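MgGH51 (Meripilus giganteus, PDB 6ZPV) hydrolyses alpha-L-arabinofuranosidic bonds, as expected of a GH51 alpha-L-arabinofuranosidase, probably releasing terminal arabinofuranose from arabinose-bearing plant polysaccharides. Local coordinates at residues L343-V348 with Q376-A381; P222-F227 with E284-V289. One frame throughout, in Å; residues are numbered along the deposited sequence.

Interaction 1 (L343-V348 with Q376-A381); sequences LRFVEV and QIRFIA. With SO4 (sulfate ion), chain R.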
loop_
_atom_site.group_PDB
_atom_site.type_symbol
_atom_site.label_atom_id
_atom_site.label_comp_id
_atom_site.label_asym_id
_atom_site.label_seq_id
_atom_site.Cartn_x
_atom_site.Cartn_y
_atom_site.Cartn_z
ATOM N N LEU A 343 -3.672 -18.136 -2.636
ATOM C CA LEU A 343 -4.873 -17.290 -2.368
ATOM C C LEU A 343 -5.825 -18.098 -1.489
ATOM O O LEU A 343 -6.434 -19.053 -1.945
ATOM C CB LEU A 343 -5.577 -16.871 -3.653
ATOM C CG LEU A 343 -6.824 -16.048 -3.471
ATOM C CD1 LEU A 343 -6.561 -14.681 -2.882
ATOM C CD2 LEU A 343 -7.583 -15.916 -4.793
ATOM N N ARG A 344 -5.965 -17.700 -0.229
ATOM C CA ARG A 344 -6.822 -18.378 0.733
ATOM C C ARG A 344 -8.041 -17.555 1.108
ATOM O O ARG A 344 -8.975 -18.131 1.701
ATOM C CB ARG A 344 -6.045 -18.747 2.010
ATOM C CG ARG A 344 -4.859 -19.662 1.753
ATOM C CD ARG A 344 -4.378 -20.328 3.004
ATOM N NE ARG A 344 -3.858 -19.423 3.981
ATOM C CZ ARG A 344 -3.702 -19.632 5.298
ATOM N NH1 ARG A 344 -3.139 -18.721 6.061
ATOM N NH2 ARG A 344 -4.120 -20.743 5.853
ATOM N N PHE A 345 -8.016 -16.244 0.873
ATOM C CA PHE A 345 -9.011 -15.301 1.423
ATOM C C PHE A 345 -9.419 -14.310 0.307
ATOM O O PHE A 345 -8.547 -13.683 -0.280
ATOM C CB PHE A 345 -8.382 -14.494 2.563
ATOM C CG PHE A 345 -7.859 -15.297 3.723
ATOM C CD1 PHE A 345 -8.717 -15.948 4.579
ATOM C CD2 PHE A 345 -6.511 -15.472 3.869
ATOM C CE1 PHE A 345 -8.211 -16.697 5.628
ATOM C CE2 PHE A 345 -6.021 -16.289 4.888
ATOM C CZ PHE A 345 -6.864 -16.878 5.776
ATOM N N VAL A 346 -10.723 -14.149 0.138
ATOM C CA VAL A 346 -11.286 -13.173 -0.786
ATOM C C VAL A 346 -12.325 -12.345 -0.041
ATOM O O VAL A 346 -13.199 -12.933 0.656
ATOM C CB VAL A 346 -11.872 -13.800 -2.071
ATOM C CG1 VAL A 346 -12.743 -12.823 -2.831
ATOM C CG2 VAL A 346 -10.749 -14.376 -2.914
ATOM N N GLU A 347 -12.223 -11.023 -0.174
ATOM C CA GLU A 347 -13.174 -10.116 0.480
ATOM C C GLU A 347 -14.206 -9.643 -0.542
ATOM O O GLU A 347 -13.852 -9.236 -1.663
ATOM C CB GLU A 347 -12.400 -8.941 1.119
ATOM C CG GLU A 347 -13.276 -8.012 1.938
ATOM C CD GLU A 347 -12.525 -7.158 2.929
ATOM O OE1 GLU A 347 -11.293 -7.264 2.998
ATOM O OE2 GLU A 347 -13.234 -6.359 3.659
ATOM N N VAL A 348 -15.491 -9.699 -0.160
ATOM C CA VAL A 348 -16.583 -9.441 -1.117
ATOM C C VAL A 348 -17.003 -7.979 -0.937
ATOM O O VAL A 348 -17.808 -7.643 -0.030
ATOM C CB VAL A 348 -17.709 -10.455 -0.908
ATOM C CG1 VAL A 348 -18.874 -10.176 -1.858
ATOM C CG2 VAL A 348 -17.173 -11.864 -1.080
ATOM N N GLN A 376 -12.336 -24.039 -1.775
ATOM C CA GLN A 376 -11.215 -23.930 -0.809
ATOM C C GLN A 376 -10.970 -22.502 -0.330
ATOM O O GLN A 376 -10.197 -22.331 0.613
ATOM C CB GLN A 376 -9.933 -24.493 -1.417
ATOM C CG GLN A 376 -9.252 -23.618 -2.451
ATOM C CD GLN A 376 -9.852 -23.686 -3.869
ATOM O OE1 GLN A 376 -10.965 -24.177 -4.167
ATOM N NE2 GLN A 376 -9.088 -23.155 -4.817
ATOM N N ILE A 377 -11.580 -21.474 -0.912
ATOM C CA ILE A 377 -11.369 -20.064 -0.521
ATOM C C ILE A 377 -12.304 -19.655 0.610
ATOM O O ILE A 377 -13.441 -20.096 0.636
ATOM C CB ILE A 377 -11.500 -19.130 -1.720
ATOM C CG1 ILE A 377 -10.345 -19.407 -2.690
ATOM C CG2 ILE A 377 -11.539 -17.667 -1.299
ATOM C CD1 ILE A 377 -10.402 -18.524 -3.935
ATOM N N ARG A 378 -11.802 -18.883 1.562
ATOM C CA ARG A 378 -12.642 -18.335 2.618
ATOM C C ARG A 378 -13.084 -16.924 2.234
ATOM O O ARG A 378 -12.254 -16.042 2.008
ATOM C CB ARG A 378 -11.907 -18.322 3.961
ATOM C CG ARG A 378 -12.782 -18.082 5.173
ATOM C CD ARG A 378 -11.992 -17.970 6.473
ATOM N NE ARG A 378 -12.825 -18.084 7.665
ATOM C CZ ARG A 378 -12.882 -19.122 8.477
ATOM N NH1 ARG A 378 -12.249 -20.260 8.197
ATOM N NH2 ARG A 378 -13.689 -19.043 9.563
ATOM N N PHE A 379 -14.385 -16.703 2.154
ATOM C CA PHE A 379 -14.962 -15.426 1.734
ATOM C C PHE A 379 -15.305 -14.560 2.929
ATOM O O PHE A 379 -15.964 -15.006 3.888
ATOM C CB PHE A 379 -16.169 -15.636 0.808
ATOM C CG PHE A 379 -15.746 -16.221 -0.529
ATOM C CD1 PHE A 379 -15.272 -15.375 -1.531
ATOM C CD2 PHE A 379 -15.707 -17.580 -0.747
ATOM C CE1 PHE A 379 -14.795 -15.881 -2.732
ATOM C CE2 PHE A 379 -15.199 -18.086 -1.932
ATOM C CZ PHE A 379 -14.736 -17.248 -2.917
ATOM N N ILE A 380 -14.922 -13.286 2.866
ATOM C CA ILE A 380 -15.066 -12.334 3.995
ATOM C C ILE A 380 -16.155 -11.315 3.658
ATOM O O ILE A 380 -16.076 -10.633 2.612
ATOM C CB ILE A 380 -13.726 -11.629 4.260
ATOM C CG1 ILE A 380 -12.561 -12.587 4.463
ATOM C CG2 ILE A 380 -13.883 -10.679 5.398
ATOM C CD1 ILE A 380 -11.213 -11.988 4.316
ATOM N N ALA A 381 -17.134 -11.177 4.556
ATOM C CA ALA A 381 -18.234 -10.224 4.439
ATOM C C ALA A 381 -17.811 -8.855 5.002
ATOM O O ALA A 381 -17.013 -8.786 5.957
ATOM C CB ALA A 381 -19.445 -10.775 5.140
HETATM S S SO4 R . -2.963 -20.136 9.699
HETATM O O1 SO4 R . -2.698 -18.834 9.053
HETATM O O2 SO4 R . -2.878 -21.270 8.829
HETATM O O3 SO4 R . -4.374 -20.070 10.241
HETATM O O4 SO4 R . -2.084 -20.184 10.858
HETATM O O HOH W 1 -8.733 -20.882 2.395
#

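Interaction 2 (P222-F227 with E284-V289); sequences PSFFRF and EPIMAV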
loop_
_atom_site.group_PDB
_atom_site.type_symbol
_atom_site.label_atom_id
_atom_site.label_comp_id
_atom_site.label_asym_id
_atom_site.label_seq_id
_atom_site.Cartn_x
_atom_site.Cartn_y
_atom_site.Cartn_z
ATOM N N PRO A 222 5.145 -8.485 7.857
ATOM C CA PRO A 222 3.728 -8.769 7.610
ATOM C C PRO A 222 3.524 -10.175 7.065
ATOM O O PRO A 222 4.348 -10.686 6.297
ATOM C CB PRO A 222 3.329 -7.754 6.571
ATOM C CG PRO A 222 4.607 -7.520 5.801
ATOM C CD PRO A 222 5.723 -7.584 6.847
ATOM N N SER A 223 2.352 -10.716 7.327
ATOM C CA SER A 223 1.978 -12.055 6.840
ATOM C C SER A 223 0.986 -11.984 5.675
ATOM O O SER A 223 0.858 -12.977 4.940
ATOM C CB SER A 223 1.347 -12.903 7.917
ATOM O OG SER A 223 0.133 -12.329 8.371
ATOM N N PHE A 224 0.281 -10.883 5.511
ATOM C CA PHE A 224 -0.726 -10.766 4.454
ATOM C C PHE A 224 -0.741 -9.339 3.954
ATOM O O PHE A 224 -0.232 -8.402 4.564
ATOM C CB PHE A 224 -2.126 -11.147 4.941
ATOM C CG PHE A 224 -2.739 -10.207 5.941
ATOM C CD1 PHE A 224 -3.336 -9.001 5.545
ATOM C CD2 PHE A 224 -2.665 -10.468 7.301
ATOM C CE1 PHE A 224 -3.822 -8.093 6.438
ATOM C CE2 PHE A 224 -3.183 -9.564 8.213
ATOM C CZ PHE A 224 -3.750 -8.383 7.794
ATOM N N PHE A 225 -1.372 -9.186 2.803
ATOM C CA PHE A 225 -1.534 -7.894 2.113
ATOM C C PHE A 225 -2.967 -7.826 1.579
ATOM O O PHE A 225 -3.332 -8.574 0.646
ATOM C CB PHE A 225 -0.492 -7.787 0.991
ATOM C CG PHE A 225 -0.301 -6.437 0.365
ATOM C CD1 PHE A 225 -1.133 -5.967 -0.646
ATOM C CD2 PHE A 225 0.755 -5.635 0.699
ATOM C CE1 PHE A 225 -0.851 -4.792 -1.329
ATOM C CE2 PHE A 225 1.052 -4.470 0.025
ATOM C CZ PHE A 225 0.237 -4.046 -1.014
ATOM N N ARG A 226 -3.790 -6.976 2.166
ATOM C CA ARG A 226 -5.199 -6.749 1.743
ATOM C C ARG A 226 -5.189 -5.717 0.616
ATOM O O ARG A 226 -4.551 -4.639 0.749
ATOM C CB ARG A 226 -6.033 -6.251 2.929
ATOM C CG ARG A 226 -7.486 -6.067 2.612
ATOM C CD ARG A 226 -8.188 -5.141 3.599
ATOM N NE ARG A 226 -9.596 -4.918 3.273
ATOM C CZ ARG A 226 -10.255 -3.781 3.517
ATOM N NH1 ARG A 226 -9.673 -2.803 4.225
ATOM N NH2 ARG A 226 -11.474 -3.625 3.024
ATOM N N PHE A 227 -5.849 -5.987 -0.510
ATOM C CA PHE A 227 -5.767 -5.104 -1.687
ATOM C C PHE A 227 -6.878 -5.483 -2.632
ATOM O O PHE A 227 -7.400 -6.619 -2.542
ATOM C CB PHE A 227 -4.402 -5.258 -2.367
ATOM C CG PHE A 227 -4.286 -6.458 -3.280
ATOM C CD1 PHE A 227 -4.312 -7.727 -2.776
ATOM C CD2 PHE A 227 -4.293 -6.268 -4.656
ATOM C CE1 PHE A 227 -4.333 -8.812 -3.623
ATOM C CE2 PHE A 227 -4.304 -7.352 -5.492
ATOM C CZ PHE A 227 -4.350 -8.634 -4.985
ATOM N N GLU A 284 0.853 -13.415 1.961
ATOM C CA GLU A 284 -0.261 -13.950 1.196
ATOM C C GLU A 284 -1.333 -12.881 1.027
ATOM O O GLU A 284 -1.495 -11.967 1.857
ATOM C CB GLU A 284 -0.870 -15.182 1.833
ATOM C CG GLU A 284 -1.608 -14.965 3.142
ATOM C CD GLU A 284 -2.128 -16.287 3.689
ATOM O OE1 GLU A 284 -1.557 -16.779 4.692
ATOM O OE2 GLU A 284 -3.068 -16.836 3.085
ATOM N N PRO A 285 -2.100 -12.928 -0.082
ATOM C CA PRO A 285 -3.132 -11.922 -0.305
ATOM C C PRO A 285 -4.378 -12.144 0.522
ATOM O O PRO A 285 -4.829 -13.247 0.731
ATOM C CB PRO A 285 -3.466 -12.089 -1.808
ATOM C CG PRO A 285 -3.113 -13.522 -2.080
ATOM C CD PRO A 285 -1.905 -13.830 -1.238
ATOM N N ILE A 286 -5.012 -10.992 0.853
ATOM C CA ILE A 286 -6.457 -10.945 1.143
ATOM C C ILE A 286 -7.018 -10.094 0.020
ATOM O O ILE A 286 -6.888 -8.867 0.057
ATOM C CB ILE A 286 -6.765 -10.461 2.547
ATOM C CG1 ILE A 286 -6.156 -11.371 3.608
ATOM C CG2 ILE A 286 -8.285 -10.336 2.696
ATOM C CD1 ILE A 286 -6.370 -10.971 5.046
ATOM N N MET A 287 -7.528 -10.737 -1.031
ATOM C CA MET A 287 -7.867 -10.038 -2.266
ATOM C C MET A 287 -9.347 -9.688 -2.300
ATOM O O MET A 287 -10.202 -10.559 -2.139
ATOM C CB MET A 287 -7.510 -10.896 -3.465
ATOM C CG MET A 287 -7.758 -10.186 -4.783
ATOM S SD MET A 287 -7.252 -11.091 -6.255
ATOM C CE MET A 287 -8.500 -12.364 -6.268
ATOM N N ALA A 288 -9.647 -8.421 -2.531
ATOM C CA ALA A 288 -11.027 -7.966 -2.672
ATOM C C ALA A 288 -11.488 -8.111 -4.138
ATOM O O ALA A 288 -10.713 -7.981 -5.085
ATOM C CB ALA A 288 -11.197 -6.544 -2.215
ATOM N N VAL A 289 -12.799 -8.399 -4.239
ATOM C CA VAL A 289 -13.525 -8.353 -5.513
ATOM C C VAL A 289 -14.628 -7.311 -5.408
ATOM O O VAL A 289 -15.296 -7.172 -4.388
ATOM C CB VAL A 289 -14.082 -9.718 -5.947
ATOM C CG1 VAL A 289 -12.957 -10.677 -6.233
ATOM C CG2 VAL A 289 -15.070 -10.334 -4.955
HETATM O O HOH W 2 0.916 -15.783 5.247
#

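Interaction 1 (L343-V348 with Q376-A381)
V346 holds CG1 anti to its backbone N (chi1 166°), which puts this methyl against the F379 ring, 3.7 Å from CE1; F379 for its part holds CG anti to its carbonyl carbon (chi1 -68°). The two side chains run alongside each other, and V346 CB comes within 3.6 Å of F379 CE1. They meet on parallel neighbouring strands of the (beta/alpha)8 barrel, joined through helix 359-373 as a beta-alpha-beta unit. V348 CG2 adds a second methyl against F379, 4.0 Å from CD1. I377 CG2 lies 3.6 Å above the plane of the F379 ring, toward its rim, and also touches V346 CG2; L370 and Q371 of helix 359-373 pack on the same phenylalanine. F345, R378, E347 and I380 occupy the other face of the sheet, where F345 meets the ring of F475. There R378 CB approaches F345 CD1 obliquely at 4.0 Å, while the extended arginine chain runs on to hydrogen bonds with S396 and Q395 O. Four backbone bonds zip the strands together, among them I380 N to V346 O at 2.8 Å. At the exposed end, R344 pairs with E284 and grips a sulfate, probably from the crystallisation liquor, through NH1 and NH2. R344 O accepts two donors, R378 N at 2.9 Å and a water that also donates to Q376 O.

Interaction 2 (P222-F227 with E284-V289)
S223, just before strand 224-227, meets E284 at the start of strand 284-289, its parallel neighbour; the two are the second and third strands of the (beta/alpha)8 barrel. S223 O receives E284 N and also a water, which makes its other bond to OE1 of the same glutamate; the hydroxyl of S223 turns elsewhere, to Y18 O. F224 follows with CG in the crowded position between backbone N and carbonyl carbon (chi1 68°). Its ring lies against I286, whose CD1 sits over one face, 4.0 Å from the centroid, in a CH-pi contact. F426 meets the same ring nearly perpendicularly. F225 N then bonds to E284 O at 2.9 Å, while F225 O takes I286 N at 3.0 Å; the ring packs instead against those of F22 and F278. R226 passes I286 with its aliphatic part, CG 3.8 Å from I286 O, before the extended chain delivers the guanidinium to E429 and E347. In F227, chi1 of 81° again sets CG between N and carbonyl carbon; the ring then reaches P285 and M287 on the neighbouring strand. P285 CB touches the ring edge at CE1, and M287 CG lies 3.8 Å from CZ. The sulfur of M287 makes an oblique Met-aromatic contact, 5.1 Å from the ring centroid. An alanine in place of F227 would probably leave a gap beside P285 and M287 and take from the M287 sulfur its contact with this ring, with Y274 and F278 each losing one ring contact. The strand pairing closes at F227 O, which accepts A288 N at 2.9 Å and has A288 CB 3.8 Å away.

How the interactions relate
Interactions 1 and 2 illustrate how a barrel is built pair by pair: strands 284-289 and 345-348 are neighbours in one parallel sheet, so the contact centres lie only about 10 Å apart. E347 N probably bonds to M287 O (2.9 Å), continuing the backbone ladder between them. Two salt bridges tie the pairs at different levels. Where the strands begin, R344 NE meets E284 OE2 at 2.8 Å beside the sulfate. Near the strands' C-terminal ends, the side on which barrel glycosidases keep their active sites, E347 OE1 holds R226 NE at 2.9 Å. R226 NH1 bonds in turn to E429 OE2, which links both interactions to strand 424-432.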